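Local coordinates for extracellular solute-binding protein, family 5 (Chelativorans sp., PDB 6WM6) that binds EDTA and other aminopolycarboxylates in the periplasm, probably delivering them to an ABC transporter for uptake, at residues Arg56-Gly68 with Ser205-Trp217. Sequence-based numbering, arbitrary orientation.
Sequences RDITNWNVTSALG and SYNNFLSNEVPAW. With SO4 (sulfate ion), chain B.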
loop_
_atom_site.group_PDB
_atom_site.type_symbol
_atom_site.label_atom_id
_atom_site.label_comp_id
_atom_site.label_asym_id
_atom_site.label_seq_id
_atom_site.Cartn_x
_atom_site.Cartn_y
_atom_site.Cartn_z
ATOM N N ARG A 56 -13.109 -1.822 7.898
ATOM C CA ARG A 56 -13.685 -0.486 7.858
ATOM C C ARG A 56 -15.085 -0.546 7.252
ATOM O O ARG A 56 -15.372 -1.394 6.394
ATOM C CB ARG A 56 -12.849 0.471 6.986
ATOM C CG ARG A 56 -11.382 0.600 7.344
ATOM C CD ARG A 56 -10.671 1.420 6.268
ATOM N NE ARG A 56 -9.246 1.601 6.521
ATOM C CZ ARG A 56 -8.725 2.630 7.185
ATOM N NH1 ARG A 56 -9.506 3.580 7.678
ATOM N NH2 ARG A 56 -7.413 2.705 7.356
ATOM N N ASP A 57 -15.955 0.370 7.684
ATOM C CA ASP A 57 -17.202 0.593 6.971
ATOM C C ASP A 57 -16.902 1.248 5.622
ATOM O O ASP A 57 -15.819 1.798 5.404
ATOM C CB ASP A 57 -18.131 1.483 7.801
ATOM C CG ASP A 57 -19.555 1.560 7.244
ATOM O OD1 ASP A 57 -19.977 0.695 6.455
ATOM O OD2 ASP A 57 -20.282 2.516 7.613
ATOM N N ILE A 58 -17.856 1.150 4.699
ATOM C CA ILE A 58 -17.723 1.754 3.376
ATOM C C ILE A 58 -18.570 3.026 3.359
ATOM O O ILE A 58 -19.807 2.961 3.346
ATOM C CB ILE A 58 -18.188 0.812 2.257
ATOM C CG1 ILE A 58 -17.522 -0.560 2.352
ATOM C CG2 ILE A 58 -17.919 1.467 0.898
ATOM C CD1 ILE A 58 -16.042 -0.537 2.167
ATOM N N THR A 59 -17.915 4.184 3.332
ATOM C CA THR A 59 -18.595 5.460 3.144
ATOM C C THR A 59 -18.216 6.139 1.841
ATOM O O THR A 59 -18.830 7.148 1.484
ATOM C CB THR A 59 -18.292 6.412 4.315
ATOM O OG1 THR A 59 -16.882 6.548 4.467
ATOM C CG2 THR A 59 -18.891 5.846 5.597
ATOM N N ASN A 60 -17.243 5.600 1.123
ATOM C CA ASN A 60 -16.781 6.126 -0.157
ATOM C C ASN A 60 -16.435 4.908 -1.001
ATOM O O ASN A 60 -15.683 4.044 -0.557
ATOM C CB ASN A 60 -15.560 7.034 0.051
ATOM C CG ASN A 60 -15.119 7.731 -1.226
ATOM O OD1 ASN A 60 -14.895 7.086 -2.268
ATOM N ND2 ASN A 60 -14.947 9.032 -1.153
ATOM N N TRP A 61 -17.013 4.831 -2.198
ATOM C CA TRP A 61 -16.919 3.678 -3.060
ATOM C C TRP A 61 -15.909 3.875 -4.178
ATOM O O TRP A 61 -15.792 3.000 -5.042
ATOM C CB TRP A 61 -18.285 3.357 -3.667
ATOM C CG TRP A 61 -19.253 2.888 -2.647
ATOM C CD1 TRP A 61 -20.081 3.664 -1.886
ATOM C CD2 TRP A 61 -19.496 1.531 -2.275
ATOM N NE1 TRP A 61 -20.821 2.863 -1.050
ATOM C CE2 TRP A 61 -20.475 1.553 -1.268
ATOM C CE3 TRP A 61 -18.975 0.300 -2.687
ATOM C CZ2 TRP A 61 -20.952 0.385 -0.672
ATOM C CZ3 TRP A 61 -19.450 -0.848 -2.098
ATOM C CH2 TRP A 61 -20.427 -0.799 -1.100
ATOM N N ASN A 62 -15.168 4.979 -4.155
ATOM C CA ASN A 62 -14.261 5.367 -5.230
ATOM C C ASN A 62 -12.835 5.303 -4.695
ATOM O O ASN A 62 -12.340 6.254 -4.079
ATOM C CB ASN A 62 -14.641 6.766 -5.715
ATOM C CG ASN A 62 -13.736 7.285 -6.798
ATOM O OD1 ASN A 62 -12.728 6.654 -7.176
ATOM N ND2 ASN A 62 -14.099 8.467 -7.333
ATOM N N VAL A 63 -12.162 4.186 -4.953
ATOM C CA VAL A 63 -10.838 3.953 -4.372
ATOM C C VAL A 63 -9.817 4.966 -4.854
ATOM O O VAL A 63 -8.773 5.151 -4.213
ATOM C CB VAL A 63 -10.382 2.505 -4.645
ATOM C CG1 VAL A 63 -9.937 2.317 -6.080
ATOM C CG2 VAL A 63 -9.278 2.112 -3.666
ATOM N N THR A 64 -10.053 5.596 -6.006
ATOM C CA THR A 64 -9.128 6.568 -6.566
ATOM C C THR A 64 -9.249 7.934 -5.913
ATOM O O THR A 64 -8.404 8.811 -6.157
ATOM C CB THR A 64 -9.227 6.679 -8.086
ATOM O OG1 THR A 64 -10.401 7.420 -8.466
ATOM C CG2 THR A 64 -9.264 5.292 -8.735
ATOM N N SER A 65 -10.296 8.169 -5.130
ATOM C CA SER A 65 -10.477 9.464 -4.483
ATOM C C SER A 65 -9.634 9.553 -3.224
ATOM O O SER A 65 -9.165 8.544 -2.693
ATOM C CB SER A 65 -11.955 9.698 -4.145
ATOM O OG SER A 65 -12.404 8.871 -3.071
ATOM N N ALA A 66 -9.460 10.783 -2.736
ATOM C CA ALA A 66 -8.669 10.973 -1.522
ATOM C C ALA A 66 -9.261 10.200 -0.351
ATOM O O ALA A 66 -8.531 9.540 0.401
ATOM C CB ALA A 66 -8.569 12.458 -1.187
ATOM N N LEU A 67 -10.588 10.248 -0.188
ATOM C CA LEU A 67 -11.214 9.611 0.964
ATOM C C LEU A 67 -11.471 8.129 0.757
ATOM O O LEU A 67 -11.586 7.391 1.738
ATOM C CB LEU A 67 -12.526 10.313 1.305
ATOM C CG LEU A 67 -12.400 11.790 1.699
ATOM C CD1 LEU A 67 -13.757 12.383 2.033
ATOM C CD2 LEU A 67 -11.451 11.944 2.870
ATOM N N GLY A 68 -11.545 7.666 -0.486
ATOM C CA GLY A 68 -11.753 6.261 -0.765
ATOM C C GLY A 68 -10.508 5.416 -0.847
ATOM O O GLY A 68 -10.605 4.195 -0.943
ATOM N N SER A 205 -19.737 14.139 -10.890
ATOM C CA SER A 205 -19.915 12.701 -11.046
ATOM C C SER A 205 -18.824 11.914 -10.331
ATOM O O SER A 205 -19.102 10.839 -9.786
ATOM C CB SER A 205 -19.986 12.328 -12.527
ATOM O OG SER A 205 -18.757 12.577 -13.186
ATOM N N TYR A 206 -17.599 12.432 -10.306
ATOM C CA TYR A 206 -16.497 11.758 -9.634
ATOM C C TYR A 206 -16.598 11.897 -8.122
ATOM O O TYR A 206 -16.441 10.903 -7.374
ATOM C CB TYR A 206 -15.182 12.328 -10.162
ATOM C CG TYR A 206 -13.944 11.700 -9.574
ATOM C CD1 TYR A 206 -13.397 10.548 -10.124
ATOM C CD2 TYR A 206 -13.320 12.256 -8.458
ATOM C CE1 TYR A 206 -12.239 9.977 -9.590
ATOM C CE2 TYR A 206 -12.181 11.692 -7.928
ATOM C CZ TYR A 206 -11.651 10.548 -8.498
ATOM O OH TYR A 206 -10.506 10.019 -7.945
ATOM N N ASN A 207 -16.848 13.117 -7.649
ATOM C CA ASN A 207 -16.868 13.388 -6.221
ATOM C C ASN A 207 -18.157 12.924 -5.547
ATOM O O ASN A 207 -18.140 12.646 -4.342
ATOM C CB ASN A 207 -16.711 14.898 -5.967
ATOM C CG ASN A 207 -15.344 15.426 -6.328
ATOM O OD1 ASN A 207 -14.348 14.708 -6.318
ATOM N ND2 ASN A 207 -15.275 16.714 -6.627
ATOM N N ASN A 208 -19.271 12.848 -6.275
ATOM C CA ASN A 208 -20.562 12.502 -5.690
ATOM C C ASN A 208 -21.052 11.147 -6.190
ATOM O O ASN A 208 -20.982 10.169 -5.449
ATOM C CB ASN A 208 -21.565 13.631 -5.939
ATOM C CG ASN A 208 -21.069 14.966 -5.402
ATOM O OD1 ASN A 208 -21.083 15.977 -6.105
ATOM N ND2 ASN A 208 -20.604 14.968 -4.160
ATOM N N PHE A 209 -21.513 11.048 -7.436
ATOM C CA PHE A 209 -22.052 9.783 -7.944
ATOM C C PHE A 209 -21.129 8.594 -7.689
ATOM O O PHE A 209 -21.551 7.591 -7.105
ATOM C CB PHE A 209 -22.362 9.925 -9.438
ATOM C CG PHE A 209 -22.770 8.649 -10.109
ATOM C CD1 PHE A 209 -23.956 7.995 -9.748
ATOM C CD2 PHE A 209 -21.989 8.104 -11.116
ATOM C CE1 PHE A 209 -24.320 6.819 -10.389
ATOM C CE2 PHE A 209 -22.360 6.917 -11.753
ATOM C CZ PHE A 209 -23.532 6.285 -11.381
ATOM N N LEU A 210 -19.863 8.669 -8.113
ATOM C CA LEU A 210 -18.992 7.510 -8.015
ATOM C C LEU A 210 -18.485 7.285 -6.598
ATOM O O LEU A 210 -18.090 6.162 -6.272
ATOM C CB LEU A 210 -17.797 7.653 -8.967
ATOM C CG LEU A 210 -18.138 7.584 -10.458
ATOM C CD1 LEU A 210 -16.904 7.810 -11.299
ATOM C CD2 LEU A 210 -18.779 6.239 -10.813
ATOM N N SER A 211 -18.488 8.309 -5.752
ATOM C CA SER A 211 -17.976 8.206 -4.394
ATOM C C SER A 211 -19.061 7.850 -3.392
ATOM O O SER A 211 -18.879 6.959 -2.567
ATOM C CB SER A 211 -17.312 9.528 -3.990
ATOM O OG SER A 211 -16.156 9.774 -4.774
ATOM N N ASN A 212 -20.199 8.542 -3.438
ATOM C CA ASN A 212 -21.197 8.411 -2.388
ATOM C C ASN A 212 -22.222 7.326 -2.639
ATOM O O ASN A 212 -22.796 6.816 -1.673
ATOM C CB ASN A 212 -21.948 9.738 -2.199
ATOM C CG ASN A 212 -21.035 10.876 -1.819
ATOM O OD1 ASN A 212 -20.007 10.679 -1.174
ATOM N ND2 ASN A 212 -21.406 12.085 -2.223
ATOM N N GLU A 213 -22.501 6.985 -3.885
ATOM C CA GLU A 213 -23.546 6.024 -4.190
ATOM C C GLU A 213 -23.015 4.602 -4.168
ATOM O O GLU A 213 -21.899 4.338 -4.618
ATOM C CB GLU A 213 -24.155 6.295 -5.561
ATOM C CG GLU A 213 -24.799 7.668 -5.721
ATOM C CD GLU A 213 -25.887 7.922 -4.695
ATOM O OE1 GLU A 213 -25.839 8.977 -4.026
ATOM O OE2 GLU A 213 -26.784 7.063 -4.549
ATOM N N VAL A 214 -23.819 3.687 -3.653
ATOM C CA VAL A 214 -23.494 2.259 -3.794
ATOM C C VAL A 214 -23.530 1.927 -5.277
ATOM O O VAL A 214 -24.532 2.236 -5.958
ATOM C CB VAL A 214 -24.507 1.405 -3.014
ATOM C CG1 VAL A 214 -24.141 -0.075 -3.125
ATOM C CG2 VAL A 214 -24.554 1.830 -1.545
ATOM N N PRO A 215 -22.488 1.334 -5.841
ATOM C CA PRO A 215 -22.471 1.167 -7.302
ATOM C C PRO A 215 -23.482 0.118 -7.735
ATOM O O PRO A 215 -23.498 -0.993 -7.198
ATOM C CB PRO A 215 -21.030 0.731 -7.599
ATOM C CG PRO A 215 -20.507 0.199 -6.271
ATOM C CD PRO A 215 -21.199 0.985 -5.213
ATOM N N ALA A 216 -24.300 0.471 -8.727
ATOM C CA ALA A 216 -25.241 -0.455 -9.343
ATOM C C ALA A 216 -24.650 -1.155 -10.561
ATOM O O ALA A 216 -25.212 -2.148 -11.031
ATOM C CB ALA A 216 -26.518 0.288 -9.748
ATOM N N TRP A 217 -23.506 -0.690 -11.034
ATOM C CA TRP A 217 -22.855 -1.146 -12.252
ATOM C C TRP A 217 -21.658 -2.027 -11.914
ATOM O O TRP A 217 -21.189 -2.091 -10.779
ATOM C CB TRP A 217 -22.369 0.099 -13.033
ATOM C CG TRP A 217 -21.601 1.045 -12.144
ATOM C CD1 TRP A 217 -22.108 2.145 -11.504
ATOM C CD2 TRP A 217 -20.231 0.949 -11.747
ATOM N NE1 TRP A 217 -21.135 2.735 -10.743
ATOM C CE2 TRP A 217 -19.968 2.033 -10.876
ATOM C CE3 TRP A 217 -19.189 0.071 -12.060
ATOM C CZ2 TRP A 217 -18.706 2.240 -10.303
ATOM C CZ3 TRP A 217 -17.928 0.289 -11.479
ATOM C CH2 TRP A 217 -17.713 1.365 -10.622
HETATM S S SO4 B . -4.292 1.542 4.174
HETATM O O1 SO4 B . -4.801 0.758 3.046
HETATM O O2 SO4 B . -5.165 1.348 5.320
HETATM O O3 SO4 B . -2.912 1.096 4.508
HETATM O O4 SO4 B . -4.278 2.952 3.800
HETATM O O HOH W 1 -21.937 6.697 1.039
HETATM O O HOH W 2 -18.251 9.365 0.037
HETATM O O HOH W 3 -14.662 11.445 -2.885
HETATM O O HOH W 4 -17.710 3.830 -7.393
#
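The C-terminal end of helix 202-212 in this periplasmic binding protein is packed against by a loop, with Trp61 on the chain leaving the helix and Asn62 and Thr64 on Tyr206. Trp61 N donates to Ser211 O (2.9 Å, 160°) on a lone pair, in the carbonyl plane, a last-turn carbonyl that no further turn of helix can satisfy. One indole face carries two CH-pi contacts, Val214 CA over the five-membered ring and Pro215 CD over the six-membered ring, 3.8 Å from its centroid; Ile58 CG2 covers the opposite face. Cutting Trp61 back to an alanine is likely to strip Val214, Pro215 and Ile58 of the surface they share and open a gap between loop and chain. The loop itself joins strand 49-54 to helix 71-77, and within it an Asx turn, Asn60 OD1 accepting from Asn62 N, leads into a type I beta turn, Asn62 to Ser65. With CG anti to the backbone N (chi1 178°), Asn62 sets ND2 over the Tyr206 ring, 3.3 Å from CE1, the amide and ring planes 80° apart. Its OD1 accepts from Thr64 OG1, which in turn accepts a hydrogen bond from the Tyr206 hydroxyl (OH to OG1 2.7 Å). Water 3 bridges Asn60 ND2 and Ser211 OG.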